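Local coordinates for protein class B carbapenemase GOB-18 (Elizabethkingia meningoseptica, PDB 5K0W) that hydrolyses beta-lactam antibiotics, carbapenems included, as a periplasmic dizinc metallo-beta-lactamase of subclass B3, at residues A116-D121 / K146-D151; A198-V203 / Q270-L275; Q33-F38 / G48-A53. All coordinates share one frame; numbering follows the deposited sequence.

Contact 1 of 3, residues A116-D121 / K146-D151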
ATOM      1  N   ALA A 116      13.402 -10.930  -6.135  1.00 30.98           N
ATOM      2  CA  ALA A 116      13.136  -9.539  -6.428  1.00 29.82           C
ATOM      3  C   ALA A 116      13.796  -8.754  -5.321  1.00 34.76           C
ATOM      4  O   ALA A 116      14.048  -9.309  -4.247  1.00 35.35           O
ATOM      5  CB  ALA A 116      11.639  -9.282  -6.395  1.00 30.17           C
ATOM      6  N   LYS A 117      14.080  -7.469  -5.569  1.00 30.22           N
ATOM      7  CA  LYS A 117      14.659  -6.601  -4.552  1.00 28.82           C
ATOM      8  C   LYS A 117      13.510  -5.903  -3.818  1.00 31.67           C
ATOM      9  O   LYS A 117      12.469  -5.611  -4.417  1.00 31.22           O
ATOM     10  CB  LYS A 117      15.668  -5.612  -5.159  1.00 29.76           C
ATOM     11  CG  LYS A 117      16.832  -6.276  -5.906  1.00 34.34           C
ATOM     12  CD  LYS A 117      17.800  -7.034  -4.989  1.00 45.21           C
ATOM     13  CE  LYS A 117      18.854  -7.823  -5.742  1.00 59.84           C
ATOM     14  NZ  LYS A 117      18.318  -9.091  -6.323  1.00 74.32           N
ATOM     15  N   PHE A 118      13.662  -5.734  -2.503  1.00 27.14           N
ATOM     16  CA  PHE A 118      12.652  -5.099  -1.673  1.00 25.76           C
ATOM     17  C   PHE A 118      13.136  -3.737  -1.187  1.00 29.39           C
ATOM     18  O   PHE A 118      14.150  -3.662  -0.500  1.00 29.87           O
ATOM     19  CB  PHE A 118      12.212  -6.018  -0.516  1.00 26.42           C
ATOM     20  CG  PHE A 118      11.266  -5.379   0.476  1.00 27.44           C
ATOM     21  CD1 PHE A 118      10.142  -4.672   0.042  1.00 29.64           C
ATOM     22  CD2 PHE A 118      11.473  -5.512   1.846  1.00 30.20           C
ATOM     23  CE1 PHE A 118       9.272  -4.073   0.956  1.00 30.89           C
ATOM     24  CE2 PHE A 118      10.602  -4.912   2.763  1.00 33.07           C
ATOM     25  CZ  PHE A 118       9.502  -4.204   2.310  1.00 31.00           C
ATOM     26  N   TYR A 119      12.433  -2.664  -1.596  1.00 24.44           N
ATOM     27  CA  TYR A 119      12.748  -1.283  -1.224  1.00 23.68           C
ATOM     28  C   TYR A 119      11.624  -0.770  -0.326  1.00 26.85           C
ATOM     29  O   TYR A 119      10.454  -0.938  -0.653  1.00 26.58           O
ATOM     30  CB  TYR A 119      12.866  -0.386  -2.477  1.00 25.42           C
ATOM     31  CG  TYR A 119      13.807  -0.839  -3.575  1.00 27.57           C
ATOM     32  CD1 TYR A 119      14.833  -1.743  -3.318  1.00 29.86           C
ATOM     33  CD2 TYR A 119      13.731  -0.293  -4.850  1.00 28.71           C
ATOM     34  CE1 TYR A 119      15.729  -2.128  -4.312  1.00 31.09           C
ATOM     35  CE2 TYR A 119      14.619  -0.672  -5.855  1.00 30.07           C
ATOM     36  CZ  TYR A 119      15.620  -1.589  -5.582  1.00 37.48           C
ATOM     37  OH  TYR A 119      16.504  -1.960  -6.568  1.00 36.61           O
ATOM     38  N   VAL A 120      11.967  -0.160   0.807  1.00 24.53           N
ATOM     39  CA  VAL A 120      10.980   0.338   1.759  1.00 24.91           C
ATOM     40  C   VAL A 120      11.359   1.695   2.385  1.00 29.50           C
ATOM     41  O   VAL A 120      12.540   2.058   2.412  1.00 27.94           O
ATOM     42  CB  VAL A 120      10.686  -0.741   2.830  1.00 28.92           C
ATOM     43  CG1 VAL A 120      11.686  -0.682   3.984  1.00 27.80           C
ATOM     44  CG2 VAL A 120       9.246  -0.639   3.329  1.00 29.44           C
ATOM     45  N   ASP A 121      10.338   2.418   2.914  1.00 26.92           N
ATOM     46  CA  ASP A 121      10.490   3.688   3.621  1.00 26.84           C
ATOM     47  C   ASP A 121      11.390   3.412   4.814  1.00 29.69           C
ATOM     48  O   ASP A 121      11.158   2.431   5.530  1.00 30.73           O
ATOM     49  CB  ASP A 121       9.123   4.164   4.116  1.00 29.17           C
ATOM     50  CG  ASP A 121       9.055   5.630   4.509  1.00 44.29           C
ATOM     51  OD1 ASP A 121       9.825   6.045   5.411  1.00 46.48           O
ATOM     52  OD2 ASP A 121       8.186   6.346   3.969  1.00 47.41           O
ATOM     53  N   LYS A 146       5.700 -12.851   8.287  1.00 23.17           N
ATOM     54  CA  LYS A 146       7.072 -13.352   8.112  1.00 23.25           C
ATOM     55  C   LYS A 146       8.011 -12.174   7.967  1.00 25.05           C
ATOM     56  O   LYS A 146       7.874 -11.416   7.006  1.00 24.94           O
ATOM     57  CB  LYS A 146       7.194 -14.225   6.850  1.00 26.36           C
ATOM     58  CG  LYS A 146       6.743 -15.671   6.965  1.00 41.84           C
ATOM     59  CD  LYS A 146       6.672 -16.260   5.542  1.00 49.36           C
ATOM     60  CE  LYS A 146       6.603 -17.761   5.485  1.00 60.72           C
ATOM     61  NZ  LYS A 146       7.187 -18.275   4.217  1.00 73.34           N
ATOM     62  N   PRO A 147       8.958 -11.975   8.908  1.00 20.79           N
ATOM     63  CA  PRO A 147       9.888 -10.843   8.781  1.00 20.24           C
ATOM     64  C   PRO A 147      10.659 -10.834   7.459  1.00 22.56           C
ATOM     65  O   PRO A 147      10.945 -11.892   6.908  1.00 19.77           O
ATOM     66  CB  PRO A 147      10.810 -11.009   9.995  1.00 21.48           C
ATOM     67  CG  PRO A 147      10.665 -12.415  10.399  1.00 24.43           C
ATOM     68  CD  PRO A 147       9.252 -12.754  10.123  1.00 20.91           C
ATOM     69  N   VAL A 148      10.935  -9.629   6.934  1.00 21.85           N
ATOM     70  CA  VAL A 148      11.655  -9.409   5.670  1.00 22.13           C
ATOM     71  C   VAL A 148      12.750  -8.330   5.849  1.00 23.86           C
ATOM     72  O   VAL A 148      12.574  -7.402   6.645  1.00 21.32           O
ATOM     73  CB  VAL A 148      10.683  -9.167   4.460  1.00 25.70           C
ATOM     74  CG1 VAL A 148       9.857  -7.906   4.635  1.00 25.97           C
ATOM     75  CG2 VAL A 148      11.417  -9.139   3.125  1.00 25.22           C
ATOM     76  N   THR A 149      13.889  -8.501   5.135  1.00 20.78           N
ATOM     77  CA  THR A 149      15.033  -7.585   5.172  1.00 20.38           C
ATOM     78  C   THR A 149      15.133  -6.738   3.890  1.00 24.94           C
ATOM     79  O   THR A 149      15.397  -7.287   2.816  1.00 25.80           O
ATOM     80  CB  THR A 149      16.285  -8.341   5.575  1.00 26.93           C
ATOM     81  OG1 THR A 149      16.088  -8.813   6.915  1.00 29.14           O
ATOM     82  CG2 THR A 149      17.543  -7.489   5.520  1.00 26.08           C
ATOM     83  N   PRO A 150      14.901  -5.406   3.962  1.00 21.13           N
ATOM     84  CA  PRO A 150      14.965  -4.594   2.736  1.00 20.97           C
ATOM     85  C   PRO A 150      16.371  -4.496   2.152  1.00 25.34           C
ATOM     86  O   PRO A 150      17.355  -4.429   2.887  1.00 25.35           O
ATOM     87  CB  PRO A 150      14.424  -3.227   3.170  1.00 22.40           C
ATOM     88  CG  PRO A 150      14.652  -3.169   4.625  1.00 26.62           C
ATOM     89  CD  PRO A 150      14.527  -4.583   5.131  1.00 22.58           C
ATOM     90  N   ASP A 151      16.443  -4.534   0.819  1.00 21.10           N
ATOM     91  CA  ASP A 151      17.668  -4.428   0.032  1.00 19.86           C
ATOM     92  C   ASP A 151      18.082  -2.960  -0.087  1.00 21.35           C
ATOM     93  O   ASP A 151      19.255  -2.670  -0.331  1.00 20.87           O
ATOM     94  CB  ASP A 151      17.464  -5.043  -1.365  1.00 21.48           C
ATOM     95  CG  ASP A 151      17.058  -6.497  -1.315  1.00 40.00           C
ATOM     96  OD1 ASP A 151      15.847  -6.769  -1.166  1.00 40.95           O
ATOM     97  OD2 ASP A 151      17.953  -7.366  -1.389  1.00 50.79           O
TER
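Phe-118 lies beside Pro-150, its CD2 and CE2 meeting Val-148 and Pro-150. Its CG is anti to the backbone N (chi1 174°). Phe-118 CE2 meets Val-148 CG1 at 3.6 Å, and Phe-118 CD2 lies 4.0 Å from Pro-150 CB. The Val-148 and Phe-118 side chains cross at about a right angle. Val-120, two residues on, adds its CG1, 3.8 Å from Pro-150 CB. Leu-128 of helix 125-129 touches Phe-118, Val-120 and Val-148, so it closes the same apolar cluster. Beside the cluster, Asp-151 grips the backbone of Phe-118 twice. Phe-118 N donates to Asp-151 OD1 at 2.8 Å, almost straight at 172°, but from above the carboxylate plane. Asp-151 N gives a more bent bond to Phe-118 O, also 2.8 Å and in the carbonyl plane. The pair leads into strand 152-154, which runs parallel to strand 117-121 at the edge of the seven-stranded sheet. The alkyl part of Lys-117 crosses the carboxylate, CD 3.6 Å from Asp-151 OD2. Lys-117 NZ stays 5.2 Å from Asp-151 OD2, and Lys-111 NZ makes only a long, weak ion pair with OD1. Asp-151 OD1 takes a near-straight backbone N-H bond, and nearby positive charge probably favours the ionised carboxylate.

Contact 2 of 3, residues A198-V203 / Q270-L275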
ATOM      1  N   ALA A 198      -2.273   6.031  -3.029  1.00 17.54           N
ATOM      2  CA  ALA A 198      -2.348   6.634  -1.713  1.00 16.94           C
ATOM      3  C   ALA A 198      -2.460   5.702  -0.514  1.00 22.48           C
ATOM      4  O   ALA A 198      -3.135   4.685  -0.577  1.00 23.36           O
ATOM      5  CB  ALA A 198      -3.484   7.642  -1.683  1.00 17.46           C
ATOM      6  N   ASN A 199      -1.836   6.084   0.600  1.00 19.06           N
ATOM      7  CA  ASN A 199      -2.025   5.392   1.858  1.00 18.92           C
ATOM      8  C   ASN A 199      -2.757   6.420   2.731  1.00 21.83           C
ATOM      9  O   ASN A 199      -2.144   7.336   3.279  1.00 20.62           O
ATOM     10  CB  ASN A 199      -0.725   4.901   2.492  1.00 19.33           C
ATOM     11  CG  ASN A 199      -1.013   3.943   3.624  1.00 27.71           C
ATOM     12  OD1 ASN A 199      -1.344   2.773   3.419  1.00 21.12           O
ATOM     13  ND2 ASN A 199      -1.064   4.462   4.826  1.00 16.73           N
ATOM     14  N   MET A 200      -4.093   6.301   2.766  1.00 18.64           N
ATOM     15  CA  MET A 200      -5.008   7.181   3.489  1.00 19.66           C
ATOM     16  C   MET A 200      -4.645   7.318   4.973  1.00 25.80           C
ATOM     17  O   MET A 200      -4.411   6.309   5.642  1.00 26.27           O
ATOM     18  CB  MET A 200      -6.487   6.787   3.278  1.00 22.23           C
ATOM     19  CG  MET A 200      -6.937   6.791   1.807  1.00 25.32           C
ATOM     20  SD  MET A 200      -6.539   8.310   0.878  1.00 28.84           S
ATOM     21  CE  MET A 200      -7.829   9.475   1.511  1.00 26.13           C
ATOM     22  N   PRO A 201      -4.505   8.567   5.469  1.00 22.37           N
ATOM     23  CA  PRO A 201      -4.045   8.755   6.847  1.00 22.18           C
ATOM     24  C   PRO A 201      -5.088   8.566   7.954  1.00 26.23           C
ATOM     25  O   PRO A 201      -5.508   9.523   8.605  1.00 27.19           O
ATOM     26  CB  PRO A 201      -3.403  10.144   6.803  1.00 24.06           C
ATOM     27  CG  PRO A 201      -4.166  10.869   5.744  1.00 27.67           C
ATOM     28  CD  PRO A 201      -4.694   9.864   4.777  1.00 22.94           C
ATOM     29  N   SER A 202      -5.486   7.313   8.188  1.00 22.51           N
ATOM     30  CA  SER A 202      -6.416   6.935   9.264  1.00 21.49           C
ATOM     31  C   SER A 202      -5.679   6.715  10.604  1.00 23.82           C
ATOM     32  O   SER A 202      -4.465   6.482  10.610  1.00 22.01           O
ATOM     33  CB  SER A 202      -7.233   5.708   8.867  1.00 23.34           C
ATOM     34  OG  SER A 202      -6.439   4.725   8.227  1.00 29.31           O
ATOM     35  N   VAL A 203      -6.413   6.819  11.732  1.00 21.62           N
ATOM     36  CA  VAL A 203      -5.871   6.642  13.096  1.00 21.81           C
ATOM     37  C   VAL A 203      -6.292   5.279  13.666  1.00 26.34           C
ATOM     38  O   VAL A 203      -7.485   5.037  13.831  1.00 24.61           O
ATOM     39  CB  VAL A 203      -6.187   7.839  14.055  1.00 25.01           C
ATOM     40  CG1 VAL A 203      -5.630   7.600  15.463  1.00 25.00           C
ATOM     41  CG2 VAL A 203      -5.649   9.146  13.493  1.00 24.39           C
ATOM     42  N   GLN A 270     -12.348  14.863  -0.372  1.00 20.69           N
ATOM     43  CA  GLN A 270     -13.438  14.726   0.599  1.00 22.00           C
ATOM     44  C   GLN A 270     -13.065  13.716   1.684  1.00 27.76           C
ATOM     45  O   GLN A 270     -13.208  14.033   2.862  1.00 27.10           O
ATOM     46  CB  GLN A 270     -14.758  14.357  -0.092  1.00 23.69           C
ATOM     47  CG  GLN A 270     -15.442  15.590  -0.682  1.00 54.46           C
ATOM     48  CD  GLN A 270     -16.586  15.278  -1.614  1.00 83.26           C
ATOM     49  OE1 GLN A 270     -16.418  14.653  -2.678  1.00 77.35           O
ATOM     50  NE2 GLN A 270     -17.761  15.794  -1.274  1.00 79.66           N
ATOM     51  N   ASN A 271     -12.511  12.547   1.289  1.00 25.72           N
ATOM     52  CA  ASN A 271     -12.050  11.496   2.199  1.00 26.22           C
ATOM     53  C   ASN A 271     -10.883  11.986   3.018  1.00 30.32           C
ATOM     54  O   ASN A 271     -10.821  11.682   4.202  1.00 31.69           O
ATOM     55  CB  ASN A 271     -11.632  10.230   1.437  1.00 29.24           C
ATOM     56  CG  ASN A 271     -12.772   9.479   0.816  1.00 44.25           C
ATOM     57  OD1 ASN A 271     -13.862   9.363   1.387  1.00 34.75           O
ATOM     58  ND2 ASN A 271     -12.533   8.930  -0.361  1.00 39.14           N
ATOM     59  N   LEU A 272      -9.963  12.753   2.399  1.00 24.60           N
ATOM     60  CA  LEU A 272      -8.794  13.309   3.073  1.00 23.33           C
ATOM     61  C   LEU A 272      -9.217  14.295   4.157  1.00 30.20           C
ATOM     62  O   LEU A 272      -8.691  14.234   5.267  1.00 31.93           O
ATOM     63  CB  LEU A 272      -7.869  13.974   2.051  1.00 22.27           C
ATOM     64  CG  LEU A 272      -6.460  14.322   2.479  1.00 25.91           C
ATOM     65  CD1 LEU A 272      -5.674  13.073   2.915  1.00 26.03           C
ATOM     66  CD2 LEU A 272      -5.739  14.977   1.354  1.00 27.36           C
ATOM     67  N   ASN A 273     -10.187  15.169   3.848  1.00 26.47           N
ATOM     68  CA  ASN A 273     -10.720  16.168   4.773  1.00 26.40           C
ATOM     69  C   ASN A 273     -11.489  15.497   5.921  1.00 28.95           C
ATOM     70  O   ASN A 273     -11.419  15.977   7.050  1.00 27.92           O
ATOM     71  CB  ASN A 273     -11.586  17.197   4.010  1.00 29.51           C
ATOM     72  CG  ASN A 273     -12.314  18.201   4.868  1.00 50.65           C
ATOM     73  OD1 ASN A 273     -13.550  18.253   4.887  1.00 41.57           O
ATOM     74  ND2 ASN A 273     -11.569  19.007   5.611  1.00 45.31           N
ATOM     75  N   ASP A 274     -12.186  14.373   5.643  1.00 24.77           N
ATOM     76  CA  ASP A 274     -12.910  13.630   6.674  1.00 24.00           C
ATOM     77  C   ASP A 274     -11.944  12.978   7.643  1.00 25.48           C
ATOM     78  O   ASP A 274     -12.246  12.881   8.829  1.00 25.88           O
ATOM     79  CB  ASP A 274     -13.881  12.610   6.069  1.00 26.42           C
ATOM     80  CG  ASP A 274     -15.068  13.239   5.360  1.00 46.28           C
ATOM     81  OD1 ASP A 274     -15.601  14.258   5.869  1.00 49.08           O
ATOM     82  OD2 ASP A 274     -15.470  12.709   4.295  1.00 55.19           O
ATOM     83  N   LEU A 275     -10.757  12.588   7.145  1.00 19.52           N
ATOM     84  CA  LEU A 275      -9.694  11.999   7.943  1.00 17.81           C
ATOM     85  C   LEU A 275      -8.997  13.078   8.806  1.00 24.08           C
ATOM     86  O   LEU A 275      -8.621  12.792   9.952  1.00 24.80           O
ATOM     87  CB  LEU A 275      -8.717  11.226   7.051  1.00 16.66           C
ATOM     88  CG  LEU A 275      -9.221   9.866   6.541  1.00 19.68           C
ATOM     89  CD1 LEU A 275      -8.424   9.386   5.355  1.00 18.44           C
ATOM     90  CD2 LEU A 275      -9.182   8.815   7.617  1.00 22.45           C
TER
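The loop that follows strand 192-198 passes the first zinc site and packs on the C-terminal helix 265-284. Leu-275 carries most of the contact. Its CG is anti to the carbonyl carbon (chi1 -75°), and its two methyls part over the loop. Leu-275 CD1 sits 3.8 Å from Met-200 CB and equally near Pro-201 CD. Leu-275 CD2 reaches the next residue, 3.7 Å from Ser-202 CA. One turn back, Leu-272 brings CD1 to Pro-201 CD at 3.8 Å, so the proline ring is met by two leucines of the helix. Pro-201 is the centre of an inverse gamma turn. Ser-202 N donates to Met-200 O across it at 2.9 Å, and the Pro-201 ring lies against the helix at this bend. Met-200 bends at chi2 and chi3, which carries its CE to Asn-271 CB at 3.9 Å. Trp-237 of strand 236-239 touches both Met-200 and Asn-271, while Phe-226 of helix 218-230 touches Pro-201 and Leu-275. The side chains meet through carbon atoms, and no hydrogen bond joins the two segments. Ser-202 OG makes a weak hydrogen bond to the zinc ligand His-175, and Asn-199 OD1 accepts from Gln-98 NE2, whose residue binds the same zinc.

Contact 3 of 3, residues Q33-F38 / G48-A53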
ATOM      1  N   GLN A  33     -10.772 -12.833   0.386  1.00 29.39           N
ATOM      2  CA  GLN A  33     -11.744 -13.096  -0.670  1.00 29.28           C
ATOM      3  C   GLN A  33     -11.139 -12.733  -2.025  1.00 31.38           C
ATOM      4  O   GLN A  33     -10.571 -11.645  -2.169  1.00 31.60           O
ATOM      5  CB  GLN A  33     -13.020 -12.279  -0.395  1.00 30.96           C
ATOM      6  CG  GLN A  33     -14.259 -12.754  -1.123  1.00 36.20           C
ATOM      7  CD  GLN A  33     -15.278 -11.651  -1.244  1.00 50.17           C
ATOM      8  OE1 GLN A  33     -15.653 -10.990  -0.267  1.00 38.85           O
ATOM      9  NE2 GLN A  33     -15.762 -11.443  -2.449  1.00 44.78           N
ATOM     10  N   ALA A  34     -11.265 -13.635  -3.016  1.00 25.52           N
ATOM     11  CA  ALA A  34     -10.713 -13.433  -4.359  1.00 24.17           C
ATOM     12  C   ALA A  34     -11.420 -12.331  -5.133  1.00 28.19           C
ATOM     13  O   ALA A  34     -12.624 -12.121  -4.973  1.00 29.26           O
ATOM     14  CB  ALA A  34     -10.763 -14.728  -5.151  1.00 24.40           C
ATOM     15  N   TYR A  35     -10.662 -11.638  -5.978  1.00 23.03           N
ATOM     16  CA  TYR A  35     -11.152 -10.593  -6.861  1.00 22.13           C
ATOM     17  C   TYR A  35     -10.428 -10.736  -8.189  1.00 27.80           C
ATOM     18  O   TYR A  35      -9.207 -10.903  -8.219  1.00 29.55           O
ATOM     19  CB  TYR A  35     -10.934  -9.196  -6.262  1.00 21.86           C
ATOM     20  CG  TYR A  35     -11.636  -8.096  -7.029  1.00 22.02           C
ATOM     21  CD1 TYR A  35     -12.975  -7.803  -6.796  1.00 24.54           C
ATOM     22  CD2 TYR A  35     -10.962  -7.342  -7.975  1.00 21.83           C
ATOM     23  CE1 TYR A  35     -13.635  -6.806  -7.509  1.00 24.53           C
ATOM     24  CE2 TYR A  35     -11.610  -6.341  -8.693  1.00 22.61           C
ATOM     25  CZ  TYR A  35     -12.948  -6.075  -8.453  1.00 29.21           C
ATOM     26  OH  TYR A  35     -13.606  -5.086  -9.138  1.00 29.05           O
ATOM     27  N   GLU A  36     -11.189 -10.684  -9.275  1.00 23.63           N
ATOM     28  CA  GLU A  36     -10.719 -10.806 -10.648  1.00 24.00           C
ATOM     29  C   GLU A  36      -9.785  -9.645 -11.032  1.00 27.32           C
ATOM     30  O   GLU A  36     -10.207  -8.487 -10.972  1.00 26.13           O
ATOM     31  CB  GLU A  36     -11.941 -10.851 -11.576  1.00 25.97           C
ATOM     32  CG  GLU A  36     -11.783 -11.786 -12.754  1.00 39.51           C
ATOM     33  CD  GLU A  36     -11.633 -11.048 -14.067  1.00 71.11           C
ATOM     34  OE1 GLU A  36     -10.574 -11.202 -14.716  1.00 69.33           O
ATOM     35  OE2 GLU A  36     -12.562 -10.289 -14.431  1.00 73.12           O
ATOM     36  N   PRO A  37      -8.517  -9.914 -11.437  1.00 24.39           N
ATOM     37  CA  PRO A  37      -7.621  -8.802 -11.802  1.00 24.19           C
ATOM     38  C   PRO A  37      -8.085  -7.979 -13.009  1.00 27.93           C
ATOM     39  O   PRO A  37      -8.771  -8.505 -13.886  1.00 29.02           O
ATOM     40  CB  PRO A  37      -6.284  -9.504 -12.066  1.00 25.79           C
ATOM     41  CG  PRO A  37      -6.663 -10.882 -12.480  1.00 30.01           C
ATOM     42  CD  PRO A  37      -7.826 -11.213 -11.586  1.00 25.64           C
ATOM     43  N   PHE A  38      -7.733  -6.675 -13.031  1.00 22.02           N
ATOM     44  CA  PHE A  38      -8.085  -5.754 -14.112  1.00 19.56           C
ATOM     45  C   PHE A  38      -7.009  -4.695 -14.371  1.00 20.55           C
ATOM     46  O   PHE A  38      -6.141  -4.466 -13.533  1.00 18.67           O
ATOM     47  CB  PHE A  38      -9.479  -5.116 -13.872  1.00 21.00           C
ATOM     48  CG  PHE A  38      -9.568  -4.029 -12.828  1.00 22.39           C
ATOM     49  CD1 PHE A  38      -9.652  -4.345 -11.474  1.00 25.60           C
ATOM     50  CD2 PHE A  38      -9.599  -2.687 -13.195  1.00 24.27           C
ATOM     51  CE1 PHE A  38      -9.753  -3.332 -10.504  1.00 26.10           C
ATOM     52  CE2 PHE A  38      -9.675  -1.676 -12.223  1.00 26.97           C
ATOM     53  CZ  PHE A  38      -9.735  -2.006 -10.884  1.00 24.81           C
ATOM     54  N   GLY A  48      -4.713  -7.439  -6.459  1.00 22.31           N
ATOM     55  CA  GLY A  48      -5.073  -7.663  -5.065  1.00 21.70           C
ATOM     56  C   GLY A  48      -6.284  -8.533  -4.859  1.00 26.28           C
ATOM     57  O   GLY A  48      -6.826  -9.100  -5.811  1.00 27.87           O
ATOM     58  N   THR A  49      -6.693  -8.667  -3.601  1.00 21.28           N
ATOM     59  CA  THR A  49      -7.867  -9.456  -3.205  1.00 19.57           C
ATOM     60  C   THR A  49      -9.072  -8.522  -3.236  1.00 20.71           C
ATOM     61  O   THR A  49      -8.939  -7.368  -3.667  1.00 19.17           O
ATOM     62  CB  THR A  49      -7.693 -10.064  -1.786  1.00 22.68           C
ATOM     63  OG1 THR A  49      -7.676  -9.023  -0.796  1.00 21.27           O
ATOM     64  CG2 THR A  49      -6.504 -10.995  -1.658  1.00 12.08           C
ATOM     65  N   TYR A  50     -10.235  -8.996  -2.751  1.00 16.88           N
ATOM     66  CA  TYR A  50     -11.453  -8.191  -2.721  1.00 16.60           C
ATOM     67  C   TYR A  50     -11.248  -6.832  -2.052  1.00 18.43           C
ATOM     68  O   TYR A  50     -11.649  -5.827  -2.618  1.00 18.05           O
ATOM     69  CB  TYR A  50     -12.653  -8.969  -2.138  1.00 18.74           C
ATOM     70  CG  TYR A  50     -13.982  -8.358  -2.524  1.00 21.88           C
ATOM     71  CD1 TYR A  50     -14.556  -8.615  -3.768  1.00 23.89           C
ATOM     72  CD2 TYR A  50     -14.639  -7.476  -1.672  1.00 23.43           C
ATOM     73  CE1 TYR A  50     -15.767  -8.036  -4.141  1.00 25.32           C
ATOM     74  CE2 TYR A  50     -15.854  -6.895  -2.029  1.00 25.03           C
ATOM     75  CZ  TYR A  50     -16.406  -7.163  -3.273  1.00 34.41           C
ATOM     76  OH  TYR A  50     -17.600  -6.582  -3.630  1.00 37.69           O
ATOM     77  N   ASP A  51     -10.568  -6.786  -0.896  1.00 15.13           N
ATOM     78  CA  ASP A  51     -10.300  -5.514  -0.225  1.00 15.38           C
ATOM     79  C   ASP A  51      -8.822  -5.123  -0.156  1.00 18.92           C
ATOM     80  O   ASP A  51      -8.518  -3.933  -0.116  1.00 19.20           O
ATOM     81  CB  ASP A  51     -10.933  -5.461   1.176  1.00 17.57           C
ATOM     82  CG  ASP A  51     -10.966  -4.052   1.745  1.00 21.18           C
ATOM     83  OD1 ASP A  51     -11.296  -3.109   0.987  1.00 21.69           O
ATOM     84  OD2 ASP A  51     -10.654  -3.892   2.931  1.00 24.21           O
ATOM     85  N   LEU A  52      -7.913  -6.102  -0.125  1.00 15.39           N
ATOM     86  CA  LEU A  52      -6.493  -5.798  -0.010  1.00 15.97           C
ATOM     87  C   LEU A  52      -5.837  -5.536  -1.332  1.00 21.63           C
ATOM     88  O   LEU A  52      -5.487  -6.469  -2.061  1.00 23.98           O
ATOM     89  CB  LEU A  52      -5.738  -6.825   0.858  1.00 16.08           C
ATOM     90  CG  LEU A  52      -6.372  -7.105   2.230  1.00 20.89           C
ATOM     91  CD1 LEU A  52      -5.643  -8.223   2.966  1.00 22.21           C
ATOM     92  CD2 LEU A  52      -6.437  -5.851   3.071  1.00 20.15           C
ATOM     93  N   ALA A  53      -5.706  -4.253  -1.656  1.00 17.05           N
ATOM     94  CA  ALA A  53      -5.125  -3.787  -2.910  1.00 17.39           C
ATOM     95  C   ALA A  53      -3.656  -4.139  -3.067  1.00 22.16           C
ATOM     96  O   ALA A  53      -2.843  -3.901  -2.163  1.00 22.45           O
ATOM     97  CB  ALA A  53      -5.327  -2.286  -3.063  1.00 18.02           C
TER
HETATM   98  O   HOH W   1      -7.264  -8.838  -8.341  1.00 27.54           O
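Gln-33, Tyr-35 and Tyr-50 all hold CG anti to the backbone N, with chi1 -161° for Gln-33 and -160° for Tyr-50. Gln-33 then runs on extended and lies beside Tyr-50, pointing the same way. Its amide comes over one face of the Tyr-50 ring, the two planes only 20° apart. Gln-33 NE2 stands nearest Tyr-50 CD1, at 3.3 Å, offset toward the rim. Tyr-35 approaches the same ring obliquely, its CD1 3.5 Å from Tyr-50 CD1. Tyr-50 CD1 lies at the edge of the Tyr-35 ring, near its plane, but the pair is neither a stack nor edge-to-face. The two ring centroids are 5.7 Å apart. His-248 stacks on Tyr-50 and also meets the Tyr-35 ring.

The backbones are joined as well. Tyr-50 N donates to Gln-33 O at 2.7 Å, nearly straight and in the carbonyl plane. A water bridges further along, donating to Tyr-35 O at 2.8 Å and to Gly-48 O at 2.6 Å. It ties two carbonyls that could not bond each other directly.

Residues 48-53 form a compact turn with an ST motif. Thr-49 OG1 accepts from Leu-52 N at 3.0 Å, while Thr-49 N donates to Leu-52 O. Thr-49 OG1 is also bonded to Trp-31 O, so the hydroxyl joins the turn to the chain before Gln-33. Asp-51 OD2 is hydrogen-bonded to His-241 ND1, and His-241 binds the second zinc. Asp-51 is therefore a second-shell residue. Its carboxylate should hold the imidazole in orientation and probably makes it a stronger electron donor to the metal.

The three contacts lie apart around the dizinc site and do not touch one another. Contacts 2 and 3 come nearest, about 8 Å between closest atoms, with centres 21 Å apart. They lie near different metal ligands: contact 2 near Gln-98 and His-175 of the first zinc, contact 3 near His-241 of the second. The Ser-202 side chain is about 6 Å from a zinc, that of Thr-49 about 10 Å. Contact 1 is the most remote of the three by these distances, with the Val-120 side chain about 13 Å from a zinc. It belongs to the seven-stranded sheet. It lies across the chain's centre from contact 2, their centres 26 Å apart.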